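Local atomic coordinates of paenibacillus xanthan lyase (Paenibacillus, PDB entry 6F2P), a protein that probably cleaves the polysaccharide xanthan by beta-elimination, as a calcium-binding, multidomain lyase of polysaccharide lyase family 8. Residues S47-P52 against L57-P62; T68-T73 against A110-N115; A61-D66 against D106-N111; D100-L105 against A139-E144. All coordinates share one frame; numbering follows the deposited sequence.

All four contacts lie in the N-terminal alpha-helical domain of polysaccharide lyase family 8, on the same side of the chain's centre. Contact 1 is formed within the loop between helices 28-46 and 68-85; contact 3 begins at the end of that loop, sharing Ala-61 and Pro-62 with it. Contacts 2, 3 and 4 all use helix 95-111 or its exit, and contacts 2 and 3 are nearly superposed, their centres about 4 Å apart. Contact 4 stands about 17 Å from the centres of contacts 1 and 3. Its segments alternate along the chain with those of contacts 2 and 3. Helix 95-111 meets the early loop, the helix before it (68-85) and the helix after it (123-141).

Contact 1: S47-P52 against L57-P62; sequences SMLKDP and LWNDAP
The loop between helices 28-46 and 68-85 of the helical domain folds back on itself through a Met-aromatic contact, in which Met-48 runs along one face of the Trp-58 indole. Three positions along Met-48 trace its path. CA lies 3.9 Å from the centroid of the five-membered Trp-58 ring and 28° off its normal, a CH-pi contact; CG rests over the same indole near its rim; SD comes obliquely to the six-membered ring, 4.7 Å from its centroid. This follows from an extended side chain whose CG is anti to the backbone N (chi1 -173°). Beyond the sulfur, Met-48 CE meets Leu-57 CD1 at 4.1 Å, the two chains running alongside in the same direction.

One backbone bond fastens the fold: Leu-49 N donates to Leu-57 O over 2.7 Å, nearly straight at 164°. Leu-49 CD1 also packs 3.8 Å from Asn-59 OD1, an oxygen that accepts a hydrogen bond from Arg-56. The indole N-H is satisfied by the carbonyl of Tyr-44, at the end of the preceding helix, and His-76 of helix 68-85 meets the ring edge-to-face. An alanine replacing Trp-58 would probably leave Met-48 without its aromatic floor and the Tyr-44 carbonyl without this donor. At the outer margin a water donates to Ser-47 O at 2.7 Å and accepts a weak bond from Asn-59 N at 3.3 Å.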
loop_
_atom_site.group_PDB
_atom_site.type_symbol
_atom_site.label_atom_id
_atom_site.label_comp_id
_atom_site.label_asym_id
_atom_site.label_seq_id
_atom_site.Cartn_x
_atom_site.Cartn_y
_atom_site.Cartn_z
ATOM N N SER A 47 48.696 -20.748 -0.951
ATOM C CA SER A 47 48.277 -21.142 -2.294
ATOM C C SER A 47 48.747 -20.171 -3.363
ATOM O O SER A 47 48.507 -20.387 -4.542
ATOM C CB SER A 47 46.761 -21.279 -2.372
ATOM O OG SER A 47 46.125 -20.093 -1.927
ATOM N N MET A 48 49.415 -19.099 -2.959
ATOM C CA MET A 48 49.791 -18.071 -3.916
ATOM C C MET A 48 50.878 -18.536 -4.893
ATOM O O MET A 48 51.830 -19.216 -4.517
ATOM C CB MET A 48 50.234 -16.791 -3.196
ATOM C CG MET A 48 50.486 -15.619 -4.141
ATOM S SD MET A 48 50.968 -14.093 -3.314
ATOM C CE MET A 48 50.972 -12.952 -4.689
ATOM N N LEU A 49 50.717 -18.164 -6.156
ATOM C CA LEU A 49 51.773 -18.312 -7.139
ATOM C C LEU A 49 52.745 -17.138 -7.019
ATOM O O LEU A 49 52.353 -15.982 -7.179
ATOM C CB LEU A 49 51.160 -18.416 -8.534
ATOM C CG LEU A 49 50.302 -19.685 -8.549
ATOM C CD1 LEU A 49 49.292 -19.685 -9.650
ATOM C CD2 LEU A 49 51.208 -20.900 -8.674
ATOM N N LYS A 50 54.010 -17.439 -6.727
ATOM C CA LYS A 50 54.954 -16.408 -6.308
ATOM C C LYS A 50 56.088 -16.071 -7.272
ATOM O O LYS A 50 56.835 -15.128 -7.027
ATOM C CB LYS A 50 55.547 -16.764 -4.947
ATOM C CG LYS A 50 54.499 -17.023 -3.890
ATOM C CD LYS A 50 55.137 -17.230 -2.534
ATOM C CE LYS A 50 54.107 -17.748 -1.540
ATOM N NZ LYS A 50 53.321 -18.877 -2.112
ATOM N N ASP A 51 56.219 -16.806 -8.367
ATOM C CA ASP A 51 57.430 -16.691 -9.180
ATOM C C ASP A 51 57.301 -15.773 -10.404
ATOM O O ASP A 51 56.215 -15.623 -10.951
ATOM C CB ASP A 51 57.915 -18.091 -9.547
ATOM C CG ASP A 51 57.997 -18.992 -8.337
ATOM O OD1 ASP A 51 58.563 -18.549 -7.306
ATOM O OD2 ASP A 51 57.463 -20.118 -8.407
ATOM N N PRO A 52 58.416 -15.136 -10.813
ATOM C CA PRO A 52 58.428 -14.112 -11.867
ATOM C C PRO A 52 57.689 -14.518 -13.137
ATOM O O PRO A 52 57.023 -13.692 -13.765
ATOM C CB PRO A 52 59.927 -13.920 -12.158
ATOM C CG PRO A 52 60.628 -15.020 -11.429
ATOM C CD PRO A 52 59.761 -15.326 -10.255
ATOM N N LEU A 57 48.003 -15.061 -10.059
ATOM C CA LEU A 57 48.534 -15.090 -8.694
ATOM C C LEU A 57 47.969 -16.247 -7.883
ATOM O O LEU A 57 48.567 -16.676 -6.897
ATOM C CB LEU A 57 48.280 -13.769 -7.968
ATOM C CG LEU A 57 48.867 -12.513 -8.612
ATOM C CD1 LEU A 57 48.712 -11.330 -7.675
ATOM C CD2 LEU A 57 50.327 -12.697 -9.011
ATOM N N TRP A 58 46.794 -16.722 -8.282
ATOM C CA TRP A 58 46.204 -17.915 -7.696
ATOM C C TRP A 58 45.574 -18.696 -8.829
ATOM O O TRP A 58 45.154 -18.109 -9.823
ATOM C CB TRP A 58 45.139 -17.567 -6.663
ATOM C CG TRP A 58 45.687 -17.147 -5.348
ATOM C CD1 TRP A 58 45.970 -17.953 -4.285
ATOM C CD2 TRP A 58 46.009 -15.813 -4.938
ATOM N NE1 TRP A 58 46.458 -17.205 -3.242
ATOM C CE2 TRP A 58 46.494 -15.887 -3.617
ATOM C CE3 TRP A 58 45.948 -14.564 -5.566
ATOM C CZ2 TRP A 58 46.912 -14.756 -2.906
ATOM C CZ3 TRP A 58 46.365 -13.440 -4.861
ATOM C CH2 TRP A 58 46.844 -13.547 -3.546
ATOM N N ASN A 59 45.518 -20.014 -8.685
ATOM C CA ASN A 59 44.919 -20.853 -9.709
ATOM C C ASN A 59 43.404 -20.709 -9.751
ATOM O O ASN A 59 42.777 -20.895 -10.792
ATOM C CB ASN A 59 45.315 -22.317 -9.507
ATOM C CG ASN A 59 46.601 -22.674 -10.229
ATOM O OD1 ASN A 59 46.918 -22.105 -11.282
ATOM N ND2 ASN A 59 47.349 -23.622 -9.668
ATOM N N ASP A 60 42.812 -20.359 -8.619
ATOM C CA ASP A 60 41.366 -20.240 -8.552
ATOM C C ASP A 60 40.917 -18.925 -9.181
ATOM O O ASP A 60 39.738 -18.562 -9.124
ATOM C CB ASP A 60 40.874 -20.370 -7.105
ATOM C CG ASP A 60 41.190 -19.146 -6.247
ATOM O OD1 ASP A 60 41.964 -18.261 -6.676
ATOM O OD2 ASP A 60 40.667 -19.077 -5.114
ATOM N N ALA A 61 41.876 -18.208 -9.758
ATOM C CA ALA A 61 41.594 -16.939 -10.407
ATOM C C ALA A 61 42.426 -16.786 -11.665
ATOM O O ALA A 61 43.289 -15.912 -11.726
ATOM C CB ALA A 61 41.864 -15.787 -9.456
ATOM N N PRO A 62 42.167 -17.632 -12.676
ATOM C CA PRO A 62 42.926 -17.577 -13.934
ATOM C C PRO A 62 42.545 -16.358 -14.761
ATOM O O PRO A 62 41.408 -15.903 -14.679
ATOM C CB PRO A 62 42.483 -18.844 -14.664
ATOM C CG PRO A 62 41.112 -19.124 -14.127
ATOM C CD PRO A 62 41.129 -18.678 -12.696
HETATM O O HOH W 1 47.319 -21.749 -6.529
HETATM O O HOH W 2 43.144 -19.879 -3.144
#

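Contact 2: T68-T73 against A110-N115; sequences TSITTT and ANQFYN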
loop_
_atom_site.group_PDB
_atom_site.type_symbol
_atom_site.label_atom_id
_atom_site.label_comp_id
_atom_site.label_asym_id
_atom_site.label_seq_id
_atom_site.Cartn_x
_atom_site.Cartn_y
_atom_site.Cartn_z
ATOM N N THR A 68 36.077 -12.009 -13.300
ATOM C CA THR A 68 35.913 -12.279 -11.870
ATOM C C THR A 68 37.272 -12.469 -11.205
ATOM O O THR A 68 37.465 -12.123 -10.047
ATOM C CB THR A 68 35.063 -13.534 -11.635
ATOM O OG1 THR A 68 33.807 -13.391 -12.309
ATOM C CG2 THR A 68 34.835 -13.771 -10.156
ATOM N N SER A 69 38.220 -13.013 -11.958
ATOM C CA SER A 69 39.557 -13.242 -11.440
ATOM C C SER A 69 40.222 -11.961 -10.930
ATOM O O SER A 69 41.028 -12.004 -9.997
ATOM C CB SER A 69 40.419 -13.924 -12.492
ATOM O OG SER A 69 39.947 -15.239 -12.734
ATOM N N ILE A 70 39.868 -10.826 -11.523
ATOM C CA ILE A 70 40.342 -9.533 -11.032
ATOM C C ILE A 70 39.946 -9.322 -9.565
ATOM O O ILE A 70 40.795 -9.071 -8.708
ATOM C CB ILE A 70 39.799 -8.366 -11.890
ATOM C CG1 ILE A 70 40.197 -8.553 -13.358
ATOM C CG2 ILE A 70 40.294 -7.026 -11.362
ATOM C CD1 ILE A 70 41.685 -8.480 -13.590
ATOM N N THR A 71 38.655 -9.438 -9.284
ATOM C CA THR A 71 38.134 -9.226 -7.942
ATOM C C THR A 71 38.689 -10.259 -6.974
ATOM O O THR A 71 39.100 -9.925 -5.851
ATOM C CB THR A 71 36.586 -9.312 -7.934
ATOM O OG1 THR A 71 36.039 -8.257 -8.731
ATOM C CG2 THR A 71 36.028 -9.217 -6.516
ATOM N N THR A 72 38.691 -11.516 -7.416
ATOM C CA THR A 72 39.118 -12.633 -6.577
ATOM C C THR A 72 40.563 -12.454 -6.143
ATOM O O THR A 72 40.896 -12.623 -4.963
ATOM C CB THR A 72 38.978 -13.972 -7.308
ATOM O OG1 THR A 72 37.682 -14.045 -7.902
ATOM C CG2 THR A 72 39.137 -15.125 -6.344
ATOM N N THR A 73 41.411 -12.097 -7.102
ATOM C CA THR A 73 42.823 -11.891 -6.828
ATOM C C THR A 73 42.999 -10.802 -5.780
ATOM O O THR A 73 43.709 -11.004 -4.783
ATOM C CB THR A 73 43.597 -11.510 -8.108
ATOM O OG1 THR A 73 43.485 -12.563 -9.076
ATOM C CG2 THR A 73 45.055 -11.262 -7.792
ATOM N N ALA A 110 51.237 -4.739 -13.917
ATOM C CA ALA A 110 52.023 -4.960 -15.121
ATOM C C ALA A 110 51.292 -5.829 -16.123
ATOM O O ALA A 110 51.628 -5.830 -17.303
ATOM C CB ALA A 110 53.367 -5.583 -14.779
ATOM N N ASN A 111 50.285 -6.561 -15.660
ATOM C CA ASN A 111 49.746 -7.652 -16.463
ATOM C C ASN A 111 48.237 -7.648 -16.673
ATOM O O ASN A 111 47.751 -8.019 -17.747
ATOM C CB ASN A 111 50.187 -8.987 -15.861
ATOM C CG ASN A 111 51.689 -9.186 -15.946
ATOM O OD1 ASN A 111 52.393 -9.131 -14.940
ATOM N ND2 ASN A 111 52.186 -9.409 -17.155
ATOM N N GLN A 112 47.502 -7.220 -15.653
ATOM C CA GLN A 112 46.052 -7.350 -15.663
ATOM C C GLN A 112 45.293 -6.050 -15.417
ATOM O O GLN A 112 44.423 -5.686 -16.207
ATOM C CB GLN A 112 45.624 -8.415 -14.651
ATOM C CG GLN A 112 45.838 -9.824 -15.160
ATOM C CD GLN A 112 45.114 -10.053 -16.463
ATOM O OE1 GLN A 112 45.717 -10.447 -17.459
ATOM N NE2 GLN A 112 43.806 -9.796 -16.468
ATOM N N PHE A 113 45.623 -5.363 -14.324
ATOM C CA PHE A 113 44.845 -4.213 -13.868
ATOM C C PHE A 113 45.677 -2.944 -13.782
ATOM O O PHE A 113 46.423 -2.730 -12.816
ATOM C CB PHE A 113 44.219 -4.492 -12.502
ATOM C CG PHE A 113 43.169 -3.502 -12.115
ATOM C CD1 PHE A 113 41.857 -3.665 -12.537
ATOM C CD2 PHE A 113 43.486 -2.398 -11.338
ATOM C CE1 PHE A 113 40.872 -2.746 -12.186
ATOM C CE2 PHE A 113 42.512 -1.481 -10.981
ATOM C CZ PHE A 113 41.202 -1.653 -11.407
ATOM N N TYR A 114 45.519 -2.093 -14.788
ATOM C CA TYR A 114 46.341 -0.903 -14.920
ATOM C C TYR A 114 45.691 0.098 -15.858
ATOM O O TYR A 114 44.827 -0.252 -16.666
ATOM C CB TYR A 114 47.728 -1.275 -15.453
ATOM C CG TYR A 114 47.698 -2.000 -16.783
ATOM C CD1 TYR A 114 47.671 -1.301 -17.983
ATOM C CD2 TYR A 114 47.698 -3.390 -16.836
ATOM C CE1 TYR A 114 47.644 -1.968 -19.204
ATOM C CE2 TYR A 114 47.671 -4.068 -18.052
ATOM C CZ TYR A 114 47.643 -3.353 -19.233
ATOM O OH TYR A 114 47.609 -4.029 -20.437
ATOM N N ASN A 115 46.137 1.341 -15.765
ATOM C CA ASN A 115 45.635 2.381 -16.643
ATOM C C ASN A 115 45.874 2.044 -18.115
ATOM O O ASN A 115 47.005 2.087 -18.597
ATOM C CB ASN A 115 46.276 3.722 -16.285
ATOM C CG ASN A 115 45.850 4.833 -17.212
ATOM O OD1 ASN A 115 44.811 4.747 -17.881
ATOM N ND2 ASN A 115 46.650 5.897 -17.255
#
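Ile-70, near the start of helix 68-85, carries the apolar part of this contact by sending its two branches to consecutive residues, Gln-112 and Phe-113, where the chain leaves helix 95-111. CG2 lies 3.9 Å from Phe-113 CD1, approaching the ring obliquely, with the two side chains crossing at about a right angle. The other branch ends in CD1, which reaches Gln-112 CB at 4.1 Å. With CG1 beside the backbone N (chi1 -57°), CG2 falls anti to that nitrogen, and the two branches diverge to different residues. The interface is small, 129 Å² summed over both sides, and its nearest CA atoms, those of Ile-70 and Phe-113, are 7.5 Å apart.

Two side-chain hydrogen bonds run within the helix carrying Ile-70, where threonine hydroxyls turn back onto carbonyls one turn earlier: Thr-72 OG1 donates to Thr-68 O at 2.9 Å, and Thr-73 OG1 to Ser-69 O at 2.7 Å. Each carbonyl also accepts the ordinary helical N-H, and at Ser-69 O the hydroxyl and the amide arrive from opposite faces of the carbonyl plane. These bonds tether the Thr-72 and Thr-73 hydroxyls to their own helix, whereas Ser-69 OG bonds Pro-62 O and Thr-71 OG1 bonds His-125 ND1.

Among the neighbouring helices, Phe-113 is enclosed by several partners: Tyr-74 of helix 68-85 meets its ring edge-to-face, Trp-126 and Leu-134 of helix 123-141 touch it, and Ala-156 and Thr-160 reach it from helix 147-160. Trp-126 packs on Ile-70 as well, so helix 123-141 touches both sides of the contact.

Contact 3: A61-D66 against D106-N111; sequences APFGSD and DWMNAN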
loop_
_atom_site.group_PDB
_atom_site.type_symbol
_atom_site.label_atom_id
_atom_site.label_comp_id
_atom_site.label_asym_id
_atom_site.label_seq_id
_atom_site.Cartn_x
_atom_site.Cartn_y
_atom_site.Cartn_z
ATOM N N ALA A 61 41.876 -18.208 -9.758
ATOM C CA ALA A 61 41.594 -16.939 -10.407
ATOM C C ALA A 61 42.426 -16.786 -11.665
ATOM O O ALA A 61 43.289 -15.912 -11.726
ATOM C CB ALA A 61 41.864 -15.787 -9.456
ATOM N N PRO A 62 42.167 -17.632 -12.676
ATOM C CA PRO A 62 42.926 -17.577 -13.934
ATOM C C PRO A 62 42.545 -16.358 -14.761
ATOM O O PRO A 62 41.408 -15.903 -14.679
ATOM C CB PRO A 62 42.483 -18.844 -14.664
ATOM C CG PRO A 62 41.112 -19.124 -14.127
ATOM C CD PRO A 62 41.129 -18.678 -12.696
ATOM N N PHE A 63 43.473 -15.845 -15.558
ATOM C CA PHE A 63 43.202 -14.631 -16.313
ATOM C C PHE A 63 42.968 -14.865 -17.794
ATOM O O PHE A 63 43.256 -15.942 -18.328
ATOM C CB PHE A 63 44.327 -13.618 -16.123
ATOM C CG PHE A 63 44.390 -13.060 -14.746
ATOM C CD1 PHE A 63 43.330 -12.324 -14.239
ATOM C CD2 PHE A 63 45.497 -13.278 -13.945
ATOM C CE1 PHE A 63 43.372 -11.818 -12.958
ATOM C CE2 PHE A 63 45.549 -12.769 -12.661
ATOM C CZ PHE A 63 44.484 -12.041 -12.168
ATOM N N GLY A 64 42.435 -13.836 -18.447
ATOM C CA GLY A 64 42.318 -13.820 -19.889
ATOM C C GLY A 64 40.898 -13.732 -20.397
ATOM O O GLY A 64 40.641 -13.083 -21.415
ATOM N N SER A 65 39.969 -14.376 -19.699
ATOM C CA SER A 65 38.618 -14.512 -20.235
ATOM C C SER A 65 37.502 -14.328 -19.211
ATOM O O SER A 65 36.374 -13.989 -19.583
ATOM C CB SER A 65 38.460 -15.856 -20.954
ATOM O OG SER A 65 38.543 -16.929 -20.036
ATOM N N ASP A 66 37.805 -14.559 -17.936
ATOM C CA ASP A 66 36.839 -14.303 -16.864
ATOM C C ASP A 66 37.311 -13.171 -15.953
ATOM O O ASP A 66 38.298 -13.317 -15.230
ATOM C CB ASP A 66 36.602 -15.558 -16.032
ATOM C CG ASP A 66 35.416 -15.422 -15.101
ATOM O OD1 ASP A 66 34.908 -14.288 -14.926
ATOM O OD2 ASP A 66 34.993 -16.456 -14.536
ATOM N N ASP A 106 52.188 -5.182 -7.894
ATOM C CA ASP A 106 52.953 -4.696 -9.026
ATOM C C ASP A 106 52.808 -5.607 -10.223
ATOM O O ASP A 106 52.833 -5.155 -11.370
ATOM C CB ASP A 106 54.405 -4.510 -8.630
ATOM C CG ASP A 106 54.602 -3.265 -7.794
ATOM O OD1 ASP A 106 53.914 -2.258 -8.090
ATOM O OD2 ASP A 106 55.422 -3.291 -6.847
ATOM N N TRP A 107 52.620 -6.890 -9.955
ATOM C CA TRP A 107 52.368 -7.833 -11.028
ATOM C C TRP A 107 51.031 -7.509 -11.688
ATOM O O TRP A 107 50.936 -7.440 -12.920
ATOM C CB TRP A 107 52.391 -9.283 -10.531
ATOM C CG TRP A 107 52.358 -10.244 -11.674
ATOM C CD1 TRP A 107 53.433 -10.755 -12.342
ATOM C CD2 TRP A 107 51.194 -10.769 -12.323
ATOM N NE1 TRP A 107 53.010 -11.575 -13.359
ATOM C CE2 TRP A 107 51.639 -11.602 -13.368
ATOM C CE3 TRP A 107 49.816 -10.616 -12.122
ATOM C CZ2 TRP A 107 50.757 -12.287 -14.206
ATOM C CZ3 TRP A 107 48.940 -11.301 -12.956
ATOM C CH2 TRP A 107 49.417 -12.128 -13.983
ATOM N N MET A 108 50.002 -7.307 -10.865
ATOM C CA MET A 108 48.686 -6.961 -11.387
ATOM C C MET A 108 48.806 -5.692 -12.217
ATOM O O MET A 108 48.204 -5.582 -13.285
ATOM C CB MET A 108 47.663 -6.762 -10.266
ATOM C CG MET A 108 47.212 -8.035 -9.575
ATOM S SD MET A 108 46.427 -9.250 -10.659
ATOM C CE MET A 108 44.829 -8.503 -10.959
ATOM N N ASN A 109 49.604 -4.742 -11.738
ATOM C CA ASN A 109 49.759 -3.487 -12.462
ATOM C C ASN A 109 50.477 -3.654 -13.789
ATOM O O ASN A 109 50.349 -2.812 -14.680
ATOM C CB ASN A 109 50.472 -2.433 -11.627
ATOM C CG ASN A 109 50.387 -1.064 -12.256
ATOM O OD1 ASN A 109 49.378 -0.362 -12.110
ATOM N ND2 ASN A 109 51.429 -0.683 -12.992
ATOM N N ALA A 110 51.237 -4.739 -13.917
ATOM C CA ALA A 110 52.023 -4.960 -15.121
ATOM C C ALA A 110 51.292 -5.829 -16.123
ATOM O O ALA A 110 51.628 -5.830 -17.303
ATOM C CB ALA A 110 53.367 -5.583 -14.779
ATOM N N ASN A 111 50.285 -6.561 -15.660
ATOM C CA ASN A 111 49.746 -7.652 -16.463
ATOM C C ASN A 111 48.237 -7.648 -16.673
ATOM O O ASN A 111 47.751 -8.019 -17.747
ATOM C CB ASN A 111 50.187 -8.987 -15.861
ATOM C CG ASN A 111 51.689 -9.186 -15.946
ATOM O OD1 ASN A 111 52.393 -9.131 -14.940
ATOM N ND2 ASN A 111 52.186 -9.409 -17.155
#
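Phe-63, in the loop that leads into helix 68-85, meets the last turns of helix 95-111 by a Met-aromatic contact with Met-108 and a rim-to-rim contact with Trp-107. The two aromatic planes are near parallel, inclined by 30°, but slid apart with little overlap, leaving 6.0 Å between the centroids of the Phe-63 ring and the six-membered Trp-107 ring. Touch is therefore made at the rims: Phe-63 CE2 lies 3.7 Å from Trp-107 CZ3, near the indole plane at its edge. Met-108 comes across at about a right angle to the Phe-63 side chain. Its SD is 3.7 Å from Phe-63 CZ and stands 56° off the ring normal, an oblique approach. Bends at chi2 and chi3 curl this side chain, bringing CE also within 3.8 Å of Phe-63 CZ.

From its own segment Ala-61 O sits 3.9 Å above the Phe-63 ring plane, over the centre. Replacing Phe-63 by an alanine would probably open a gap against Trp-107 and leave the Met-108 sulfur without its aromatic partner. Past the ring, the chain turns at Gly-64, whose backbone angles would jam a side chain against the preceding carbonyl. Asp-66 then caps a backbone N just past the segment, on the way into helix 68-85, its OD1 also bonded to Thr-68 OG1.

The loop is thus set between two helices: Ser-69 and Thr-73 of helix 68-85 also touch Phe-63, while helix 95-111 supplies Trp-107 and Met-108, the latter packing in turn on Tyr-74 of helix 68-85.

Contact 4: D100-L105 against A139-E144; sequences DIISGL and ALMYTE
Met-141 CE sits against two successive isoleucines of helix 95-111, at 4.2 Å from Ile-101 CG2 and likewise 4.2 Å from Ile-102 CG1. The methyl gets there by a coiled route: chi1, chi2 and chi3 of Met-141 are all close to -60°, and the bends at chi2 and chi3 fold the chain so that its methyl lies against both isoleucines. Ile-102 takes the opposite shape. Its chi2 of -167° stretches the longer branch, and CD1 arrives 3.5 Å from Glu-144 O, a van der Waals contact of a methyl with a backbone oxygen. The Ile-102 and Met-141 side chains cross obliquely, and their CA atoms, the nearest pair between the segments, are 8.6 Å apart. Together the two segments bury 177 Å².

This is helix-to-helix packing in the N-terminal alpha-helical domain, of the kind that builds the alpha/alpha toroid of family 8 lyases. Here the interior of helix 95-111 meets the C-terminal end of helix 123-141, which gives way to a 3-10 turn at residues 142-144. Glu-144 N donates to Met-141 O at 2.8 Å, which holds that turn closed and sets the Glu-144 backbone beside Ile-102.

One shell further out, the Glu-144 carboxylate leads away from the apolar patch and forms a salt bridge through OE1 with Lys-98, on the same helix as the isoleucines. Tyr-84 of helix 68-85 touches both Met-141 and Glu-144. Ile-102 is also contacted by Leu-145 and by Gln-149 of helix 147-160, which comes next in the chain.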
loop_
_atom_site.group_PDB
_atom_site.type_symbol
_atom_site.label_atom_id
_atom_site.label_comp_id
_atom_site.label_asym_id
_atom_site.label_seq_id
_atom_site.Cartn_x
_atom_site.Cartn_y
_atom_site.Cartn_z
ATOM N N ASP A 100 55.449 -10.244 -0.628
ATOM C CA ASP A 100 54.599 -11.021 -1.522
ATOM C C ASP A 100 53.332 -10.260 -1.901
ATOM O O ASP A 100 52.876 -10.324 -3.050
ATOM C CB ASP A 100 54.277 -12.389 -0.923
ATOM C CG ASP A 100 55.410 -13.388 -1.121
ATOM O OD1 ASP A 100 56.188 -13.206 -2.082
ATOM O OD2 ASP A 100 55.522 -14.346 -0.322
ATOM N N ILE A 101 52.786 -9.524 -0.938
ATOM C CA ILE A 101 51.651 -8.665 -1.206
ATOM C C ILE A 101 52.011 -7.632 -2.262
ATOM O O ILE A 101 51.314 -7.492 -3.272
ATOM C CB ILE A 101 51.180 -7.950 0.054
ATOM C CG1 ILE A 101 50.627 -8.967 1.047
ATOM C CG2 ILE A 101 50.108 -6.949 -0.289
ATOM C CD1 ILE A 101 50.372 -8.396 2.400
ATOM N N ILE A 102 53.117 -6.931 -2.045
ATOM C CA ILE A 102 53.479 -5.815 -2.914
ATOM C C ILE A 102 53.846 -6.267 -4.323
ATOM O O ILE A 102 53.470 -5.620 -5.314
ATOM C CB ILE A 102 54.604 -4.973 -2.309
ATOM C CG1 ILE A 102 54.138 -4.387 -0.972
ATOM C CG2 ILE A 102 55.032 -3.886 -3.282
ATOM C CD1 ILE A 102 55.026 -3.307 -0.420
ATOM N N SER A 103 54.565 -7.385 -4.408
ATOM C CA SER A 103 54.922 -7.968 -5.697
ATOM C C SER A 103 53.652 -8.357 -6.446
ATOM O O SER A 103 53.543 -8.147 -7.658
ATOM C CB SER A 103 55.810 -9.188 -5.499
ATOM O OG SER A 103 55.933 -9.925 -6.707
ATOM N N GLY A 104 52.693 -8.919 -5.713
ATOM C CA GLY A 104 51.386 -9.210 -6.269
ATOM C C GLY A 104 50.750 -7.973 -6.881
ATOM O O GLY A 104 50.260 -8.017 -8.011
ATOM N N LEU A 105 50.769 -6.863 -6.149
ATOM C CA LEU A 105 50.163 -5.623 -6.642
ATOM C C LEU A 105 50.864 -5.122 -7.902
ATOM O O LEU A 105 50.222 -4.705 -8.868
ATOM C CB LEU A 105 50.176 -4.538 -5.563
ATOM C CG LEU A 105 49.338 -4.777 -4.306
ATOM C CD1 LEU A 105 49.650 -3.708 -3.269
ATOM C CD2 LEU A 105 47.844 -4.795 -4.641
ATOM N N ALA A 139 44.839 1.111 1.264
ATOM C CA ALA A 139 44.594 1.795 2.529
ATOM C C ALA A 139 45.453 1.188 3.636
ATOM O O ALA A 139 46.110 1.902 4.395
ATOM C CB ALA A 139 43.113 1.749 2.895
ATOM N N LEU A 140 45.464 -0.137 3.703
ATOM C CA LEU A 140 46.228 -0.839 4.724
ATOM C C LEU A 140 47.736 -0.699 4.522
ATOM O O LEU A 140 48.485 -0.552 5.483
ATOM C CB LEU A 140 45.853 -2.322 4.726
ATOM C CG LEU A 140 44.395 -2.659 5.022
ATOM C CD1 LEU A 140 44.147 -4.142 4.832
ATOM C CD2 LEU A 140 44.019 -2.229 6.437
ATOM N N MET A 141 48.173 -0.748 3.268
ATOM C CA MET A 141 49.585 -0.902 2.951
ATOM C C MET A 141 50.269 0.422 2.602
ATOM O O MET A 141 51.457 0.448 2.250
ATOM C CB MET A 141 49.732 -1.871 1.780
ATOM C CG MET A 141 49.163 -3.257 2.033
ATOM S SD MET A 141 50.109 -4.190 3.250
ATOM C CE MET A 141 51.720 -4.198 2.453
ATOM N N TYR A 142 49.512 1.509 2.713
ATOM C CA TYR A 142 49.930 2.840 2.276
ATOM C C TYR A 142 51.362 3.243 2.655
ATOM O O TYR A 142 52.166 3.620 1.798
ATOM C CB TYR A 142 48.946 3.869 2.829
ATOM C CG TYR A 142 48.924 5.170 2.071
ATOM C CD1 TYR A 142 48.186 5.296 0.904
ATOM C CD2 TYR A 142 49.626 6.277 2.527
ATOM C CE1 TYR A 142 48.153 6.494 0.201
ATOM C CE2 TYR A 142 49.600 7.481 1.831
ATOM C CZ TYR A 142 48.864 7.581 0.669
ATOM O OH TYR A 142 48.832 8.773 -0.025
ATOM N N THR A 143 51.668 3.161 3.944
ATOM C CA THR A 143 52.972 3.561 4.456
ATOM C C THR A 143 54.120 2.659 3.981
ATOM O O THR A 143 55.298 3.010 4.121
ATOM C CB THR A 143 52.961 3.568 5.985
ATOM O OG1 THR A 143 52.626 2.259 6.457
ATOM C CG2 THR A 143 51.933 4.549 6.495
ATOM N N GLU A 144 53.776 1.500 3.427
ATOM C CA GLU A 144 54.777 0.560 2.953
ATOM C C GLU A 144 54.961 0.672 1.453
ATOM O O GLU A 144 55.716 -0.097 0.858
ATOM C CB GLU A 144 54.365 -0.867 3.307
ATOM C CG GLU A 144 54.075 -1.066 4.784
ATOM C CD GLU A 144 55.333 -1.072 5.622
ATOM O OE1 GLU A 144 56.438 -1.255 5.056
ATOM O OE2 GLU A 144 55.219 -0.897 6.853
#